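Putative uncharacterized protein (Chaetomium thermophilum, PDB 5T8V) probably loads cohesin onto chromatin, this chain being the C-terminal part of the Scc2 loader, built of helical HEAT repeats. Local coordinates at residues R1124-K1127 / D1128-I1132; V1147-S1150 / I1151-G1155. All coordinates share one frame; numbering follows the deposited sequence.

Contact 1 lies within helix 1115-1133 and contact 2 within helix 1139-1154, the next helix along the chain, and the two centres are about 13 Å apart. Both are local, i to i+4 arrangements, but side chains of the two helices meet. Ile1129 of contact 1 reaches three residues of contact 2: its CD1 lies 4.1 Å from CG1 of Val1147 and 4.3 Å from CD1 of Ile1151, and its CG2 packs on Leu1148. Thr1130 also touches Leu1148, through OG1 at 3.6 Å from CD2. All four segments belong to the C-terminal region characteristic of the Scc2/Nipped-B family, and helix 1065-1086 touches both contacts.

Contact 1 of 2, residues R1124-K1127 / D1128-I1132; sequences RFLK and DITRI
Thr1130 and Ile1129 bond back to Leu1126 and Phe1125 through regular i to i+4 helix bonds, Ile1129 N to Phe1125 O being nearly straight at 176°, and Arg1131 N closes the next turn on Lys1127 O. The carbonyl of Leu1126 is gripped twice. Besides the amide of Thr1130, it accepts from the hydroxyl of the same residue, with 2.9 Å between Thr1130 OG1 and Leu1126 O. The hydroxyl comes from above the carbonyl plane, 42° out of it. With chi1 at -62°, OG1 stands beside the backbone N of Thr1130, which brings hydroxyl and amide to the same carbonyl. Ile1129 folds its CG1 branch over the preceding turn, and its CD1 lies 4.0 Å from Phe1125 CB. The Phe1125 ring leads away from residues 1128-1132; Arg1124 CG sits over the centre of one face, 3.8 Å above the plane, while Phe1060 of helix 1050-1062 also meets the ring. Ile1129 also packs on Leu1072 and Leu1075 of helix 1065-1086. A threonine hydroxyl bonded to the i-4 carbonyl is a familiar intrahelical arrangement, here within a helix packed among others in a largely helical HEAT-repeat protein.

Contact 2 of 2, residues V1147-S1150 / I1151-G1155; sequences VLAS and INRQG
Ile1151 and the three residues after it direct their amides to the carbonyls of Val1147, Leu1148, Ala1149 and Ser1150, giving four successive i to i+4 bonds; the first, Ile1151 N to Val1147 O, is close to straight at 175°. Asn1152 N also makes a weak bond to Ala1149 O. Side chains add a second link between Ser1150 and Gln1154: NE2 of Gln1154 donates to Ser1150 OG at 2.8 Å, with the oxygen near the amide plane and an N-H...O angle of 140°. Arg1153 bends at chi3 (-47°), which folds its guanidinium back over the preceding turn. There it lies alongside Ala1149, and Ser1150 CA sits 3.4 Å above one face, offset toward the rim. Glu1083 serves both residues, OE2 in a hydrogen bond with the Ser1150 hydroxyl and OE1 in a salt bridge with Arg1153 NH2, while ND2 of Asn1152 is satisfied by Glu1184 OE1. On the apolar side Ile1151 CD1 rests 3.8 Å from Val1147 CG1. Near its C-terminal end, helix 1139-1154 lies among three others: Val1147, Ser1150 and Gln1154 touch Leu1079 of helix 1065-1086, Ala1149 and Asn1152 meet helix 1175-1191, and Leu1148 and Ile1151 pack on helix 1115-1133.

Contact 1 of 2, residues R1124-K1127 / D1128-I1132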
ATOM      1  N   ARG A1124      44.584  26.194 -28.903  1.00 56.99           N
ATOM      2  CA  ARG A1124      45.777  25.402 -29.189  1.00 57.00           C
ATOM      3  C   ARG A1124      45.590  23.941 -28.789  1.00 54.47           C
ATOM      4  O   ARG A1124      45.990  23.035 -29.530  1.00 54.69           O
ATOM      5  CB  ARG A1124      46.996  25.990 -28.483  1.00 58.04           C
ATOM      6  CG  ARG A1124      48.246  25.098 -28.557  1.00 58.87           C
ATOM      7  CD  ARG A1124      49.430  25.821 -29.156  1.00 61.41           C
ATOM      8  NE  ARG A1124      49.659  27.112 -28.521  1.00 62.46           N
ATOM      9  CZ  ARG A1124      50.525  28.018 -28.960  1.00 66.14           C
ATOM     10  NH1 ARG A1124      51.254  27.780 -30.045  1.00 68.73           N
ATOM     11  NH2 ARG A1124      50.660  29.167 -28.315  1.00 66.88           N
ATOM     12  N   PHE A1125      44.991  23.688 -27.627  1.00 57.34           N
ATOM     13  CA  PHE A1125      44.941  22.341 -27.071  1.00 55.65           C
ATOM     14  C   PHE A1125      43.586  21.659 -27.229  1.00 55.34           C
ATOM     15  O   PHE A1125      43.416  20.533 -26.745  1.00 54.45           O
ATOM     16  CB  PHE A1125      45.329  22.380 -25.591  1.00 53.54           C
ATOM     17  CG  PHE A1125      46.691  22.962 -25.341  1.00 53.78           C
ATOM     18  CD1 PHE A1125      47.833  22.282 -25.734  1.00 54.38           C
ATOM     19  CD2 PHE A1125      46.832  24.189 -24.714  1.00 53.62           C
ATOM     20  CE1 PHE A1125      49.088  22.814 -25.507  1.00 54.73           C
ATOM     21  CE2 PHE A1125      48.084  24.725 -24.485  1.00 54.04           C
ATOM     22  CZ  PHE A1125      49.214  24.037 -24.883  1.00 54.62           C
ATOM     23  N   LEU A1126      42.626  22.294 -27.905  1.00 48.54           N
ATOM     24  CA  LEU A1126      41.295  21.707 -28.025  1.00 47.94           C
ATOM     25  C   LEU A1126      41.359  20.305 -28.621  1.00 47.66           C
ATOM     26  O   LEU A1126      40.742  19.369 -28.099  1.00 46.13           O
ATOM     27  CB  LEU A1126      40.396  22.605 -28.876  1.00 49.54           C
ATOM     28  CG  LEU A1126      38.957  22.110 -29.057  1.00 48.73           C
ATOM     29  CD1 LEU A1126      38.219  22.088 -27.726  1.00 47.12           C
ATOM     30  CD2 LEU A1126      38.217  22.967 -30.065  1.00 49.95           C
ATOM     31  N   LYS A1127      42.096  20.142 -29.721  1.00 57.43           N
ATOM     32  CA  LYS A1127      42.166  18.839 -30.376  1.00 58.29           C
ATOM     33  C   LYS A1127      42.677  17.767 -29.421  1.00 56.23           C
ATOM     34  O   LYS A1127      42.121  16.664 -29.355  1.00 55.22           O
ATOM     35  CB  LYS A1127      43.058  18.924 -31.613  1.00 61.67           C
ATOM     36  CG  LYS A1127      42.546  19.883 -32.679  1.00 64.98           C
ATOM     37  CD  LYS A1127      43.501  19.965 -33.861  1.00 68.84           C
ATOM     38  CE  LYS A1127      42.968  20.885 -34.949  1.00 70.49           C
ATOM     39  NZ  LYS A1127      43.903  20.983 -36.109  1.00 73.00           N
ATOM     40  N   ASP A1128      43.733  18.075 -28.666  1.00 56.62           N
ATOM     41  CA  ASP A1128      44.317  17.088 -27.766  1.00 54.84           C
ATOM     42  C   ASP A1128      43.359  16.739 -26.634  1.00 52.40           C
ATOM     43  O   ASP A1128      43.142  15.556 -26.332  1.00 51.65           O
ATOM     44  CB  ASP A1128      45.640  17.610 -27.206  1.00 54.99           C
ATOM     45  CG  ASP A1128      46.637  17.946 -28.295  1.00 57.97           C
ATOM     46  OD1 ASP A1128      47.372  17.033 -28.726  1.00 59.27           O
ATOM     47  OD2 ASP A1128      46.682  19.119 -28.721  1.00 59.35           O
ATOM     48  N   ILE A1129      42.768  17.752 -25.996  1.00 49.75           N
ATOM     49  CA  ILE A1129      41.861  17.472 -24.886  1.00 48.30           C
ATOM     50  C   ILE A1129      40.674  16.656 -25.377  1.00 48.36           C
ATOM     51  O   ILE A1129      40.211  15.731 -24.697  1.00 48.24           O
ATOM     52  CB  ILE A1129      41.405  18.774 -24.202  1.00 48.01           C
ATOM     53  CG1 ILE A1129      42.593  19.689 -23.883  1.00 47.86           C
ATOM     54  CG2 ILE A1129      40.706  18.438 -22.894  1.00 47.44           C
ATOM     55  CD1 ILE A1129      42.189  21.098 -23.505  1.00 47.54           C
ATOM     56  N   THR A1130      40.172  16.975 -26.572  1.00 40.74           N
ATOM     57  CA  THR A1130      39.118  16.167 -27.178  1.00 41.05           C
ATOM     58  C   THR A1130      39.571  14.721 -27.338  1.00 41.52           C
ATOM     59  O   THR A1130      38.859  13.789 -26.950  1.00 41.02           O
ATOM     60  CB  THR A1130      38.716  16.758 -28.533  1.00 42.53           C
ATOM     61  OG1 THR A1130      38.198  18.083 -28.351  1.00 42.34           O
ATOM     62  CG2 THR A1130      37.655  15.894 -29.217  1.00 42.56           C
ATOM     63  N   ARG A1131      40.760  14.516 -27.913  1.00 47.97           N
ATOM     64  CA  ARG A1131      41.284  13.164 -28.076  1.00 49.38           C
ATOM     65  C   ARG A1131      41.268  12.407 -26.755  1.00 48.88           C
ATOM     66  O   ARG A1131      40.776  11.276 -26.680  1.00 49.40           O
ATOM     67  CB  ARG A1131      42.702  13.214 -28.645  1.00 51.26           C
ATOM     68  CG  ARG A1131      43.347  11.841 -28.824  1.00 52.99           C
ATOM     69  CD  ARG A1131      44.807  11.949 -29.223  1.00 55.28           C
ATOM     70  NE  ARG A1131      45.580  12.731 -28.260  1.00 55.63           N
ATOM     71  CZ  ARG A1131      45.958  12.292 -27.062  1.00 55.44           C
ATOM     72  NH1 ARG A1131      45.629  11.069 -26.660  1.00 55.38           N
ATOM     73  NH2 ARG A1131      46.660  13.080 -26.259  1.00 54.39           N
ATOM     74  N   ILE A1132      41.807  13.017 -25.698  1.00 43.29           N
ATOM     75  CA  ILE A1132      41.835  12.346 -24.400  1.00 42.93           C
ATOM     76  C   ILE A1132      40.418  12.044 -23.927  1.00 42.67           C
ATOM     77  O   ILE A1132      40.161  11.001 -23.313  1.00 42.22           O
ATOM     78  CB  ILE A1132      42.607  13.198 -23.373  1.00 41.66           C
ATOM     79  CG1 ILE A1132      44.077  13.315 -23.785  1.00 43.43           C
ATOM     80  CG2 ILE A1132      42.500  12.587 -21.975  1.00 39.64           C
ATOM     81  CD1 ILE A1132      44.876  14.306 -22.960  1.00 43.20           C
TER

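Contact 2 of 2, residues V1147-S1150 / I1151-G1155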
ATOM      1  N   VAL A1147      37.185  19.291 -18.478  1.00 47.07           N
ATOM      2  CA  VAL A1147      37.744  20.528 -19.015  1.00 46.35           C
ATOM      3  C   VAL A1147      36.910  21.033 -20.187  1.00 46.96           C
ATOM      4  O   VAL A1147      36.608  22.229 -20.278  1.00 48.07           O
ATOM      5  CB  VAL A1147      39.215  20.309 -19.413  1.00 45.84           C
ATOM      6  CG1 VAL A1147      39.753  21.495 -20.215  1.00 46.75           C
ATOM      7  CG2 VAL A1147      40.064  20.088 -18.172  1.00 44.68           C
ATOM      8  N   LEU A1148      36.524  20.137 -21.102  1.00 44.26           N
ATOM      9  CA  LEU A1148      35.753  20.568 -22.268  1.00 45.34           C
ATOM     10  C   LEU A1148      34.399  21.131 -21.863  1.00 44.34           C
ATOM     11  O   LEU A1148      33.900  22.073 -22.489  1.00 44.87           O
ATOM     12  CB  LEU A1148      35.567  19.410 -23.247  1.00 46.75           C
ATOM     13  CG  LEU A1148      36.500  19.466 -24.455  1.00 48.23           C
ATOM     14  CD1 LEU A1148      37.933  19.411 -23.982  1.00 48.92           C
ATOM     15  CD2 LEU A1148      36.209  18.325 -25.416  1.00 47.90           C
ATOM     16  N   ALA A1149      33.778  20.559 -20.831  1.00 38.14           N
ATOM     17  CA  ALA A1149      32.500  21.080 -20.365  1.00 39.13           C
ATOM     18  C   ALA A1149      32.634  22.532 -19.939  1.00 40.21           C
ATOM     19  O   ALA A1149      31.777  23.361 -20.256  1.00 41.60           O
ATOM     20  CB  ALA A1149      31.970  20.225 -19.214  1.00 39.09           C
ATOM     21  N   SER A1150      33.714  22.863 -19.229  1.00 44.43           N
ATOM     22  CA  SER A1150      33.962  24.253 -18.862  1.00 45.69           C
ATOM     23  C   SER A1150      34.206  25.105 -20.102  1.00 46.91           C
ATOM     24  O   SER A1150      33.589  26.164 -20.277  1.00 48.74           O
ATOM     25  CB  SER A1150      35.155  24.333 -17.907  1.00 45.08           C
ATOM     26  OG  SER A1150      35.447  25.674 -17.563  1.00 46.24           O
ATOM     27  N   ILE A1151      35.105  24.649 -20.981  1.00 40.57           N
ATOM     28  CA  ILE A1151      35.391  25.377 -22.216  1.00 42.79           C
ATOM     29  C   ILE A1151      34.100  25.728 -22.940  1.00 45.09           C
ATOM     30  O   ILE A1151      33.963  26.818 -23.509  1.00 47.05           O
ATOM     31  CB  ILE A1151      36.335  24.548 -23.112  1.00 41.61           C
ATOM     32  CG1 ILE A1151      37.732  24.483 -22.484  1.00 39.95           C
ATOM     33  CG2 ILE A1151      36.400  25.134 -24.531  1.00 43.17           C
ATOM     34  CD1 ILE A1151      38.693  23.553 -23.197  1.00 39.05           C
ATOM     35  N   ASN A1152      33.129  24.813 -22.929  1.00 53.42           N
ATOM     36  CA  ASN A1152      31.890  25.026 -23.667  1.00 55.25           C
ATOM     37  C   ASN A1152      30.924  25.919 -22.897  1.00 55.51           C
ATOM     38  O   ASN A1152      30.273  26.786 -23.490  1.00 55.98           O
ATOM     39  CB  ASN A1152      31.241  23.677 -23.984  1.00 55.36           C
ATOM     40  CG  ASN A1152      30.034  23.809 -24.889  1.00 56.05           C
ATOM     41  OD1 ASN A1152      30.168  24.038 -26.091  1.00 56.63           O
ATOM     42  ND2 ASN A1152      28.844  23.654 -24.317  1.00 55.42           N
ATOM     43  N   ARG A1153      30.822  25.726 -21.579  1.00 50.03           N
ATOM     44  CA  ARG A1153      29.948  26.572 -20.773  1.00 51.44           C
ATOM     45  C   ARG A1153      30.372  28.032 -20.834  1.00 53.01           C
ATOM     46  O   ARG A1153      29.522  28.927 -20.762  1.00 53.40           O
ATOM     47  CB  ARG A1153      29.936  26.094 -19.319  1.00 51.00           C
ATOM     48  CG  ARG A1153      29.218  24.770 -19.098  1.00 50.64           C
ATOM     49  CD  ARG A1153      28.967  24.504 -17.621  1.00 51.14           C
ATOM     50  NE  ARG A1153      30.152  24.736 -16.795  1.00 51.59           N
ATOM     51  CZ  ARG A1153      31.114  23.842 -16.578  1.00 50.92           C
ATOM     52  NH1 ARG A1153      31.054  22.638 -17.132  1.00 50.01           N
ATOM     53  NH2 ARG A1153      32.146  24.154 -15.805  1.00 51.07           N
ATOM     54  N   GLN A1154      31.673  28.295 -20.965  1.00 57.00           N
ATOM     55  CA  GLN A1154      32.138  29.675 -21.037  1.00 59.17           C
ATOM     56  C   GLN A1154      31.955  30.270 -22.427  1.00 61.56           C
ATOM     57  O   GLN A1154      31.763  31.484 -22.553  1.00 63.71           O
ATOM     58  CB  GLN A1154      33.607  29.752 -20.631  1.00 58.75           C
ATOM     59  CG  GLN A1154      33.884  29.324 -19.207  1.00 57.93           C
ATOM     60  CD  GLN A1154      35.350  29.433 -18.848  1.00 58.18           C
ATOM     61  OE1 GLN A1154      36.010  30.421 -19.173  1.00 58.99           O
ATOM     62  NE2 GLN A1154      35.872  28.411 -18.182  1.00 56.97           N
ATOM     63  N   GLY A1155      32.020  29.446 -23.469  1.00 45.64           N
ATOM     64  CA  GLY A1155      31.848  29.930 -24.822  1.00 46.82           C
ATOM     65  C   GLY A1155      33.126  30.316 -25.527  1.00 47.23           C
ATOM     66  O   GLY A1155      33.093  31.172 -26.421  1.00 49.09           O
TER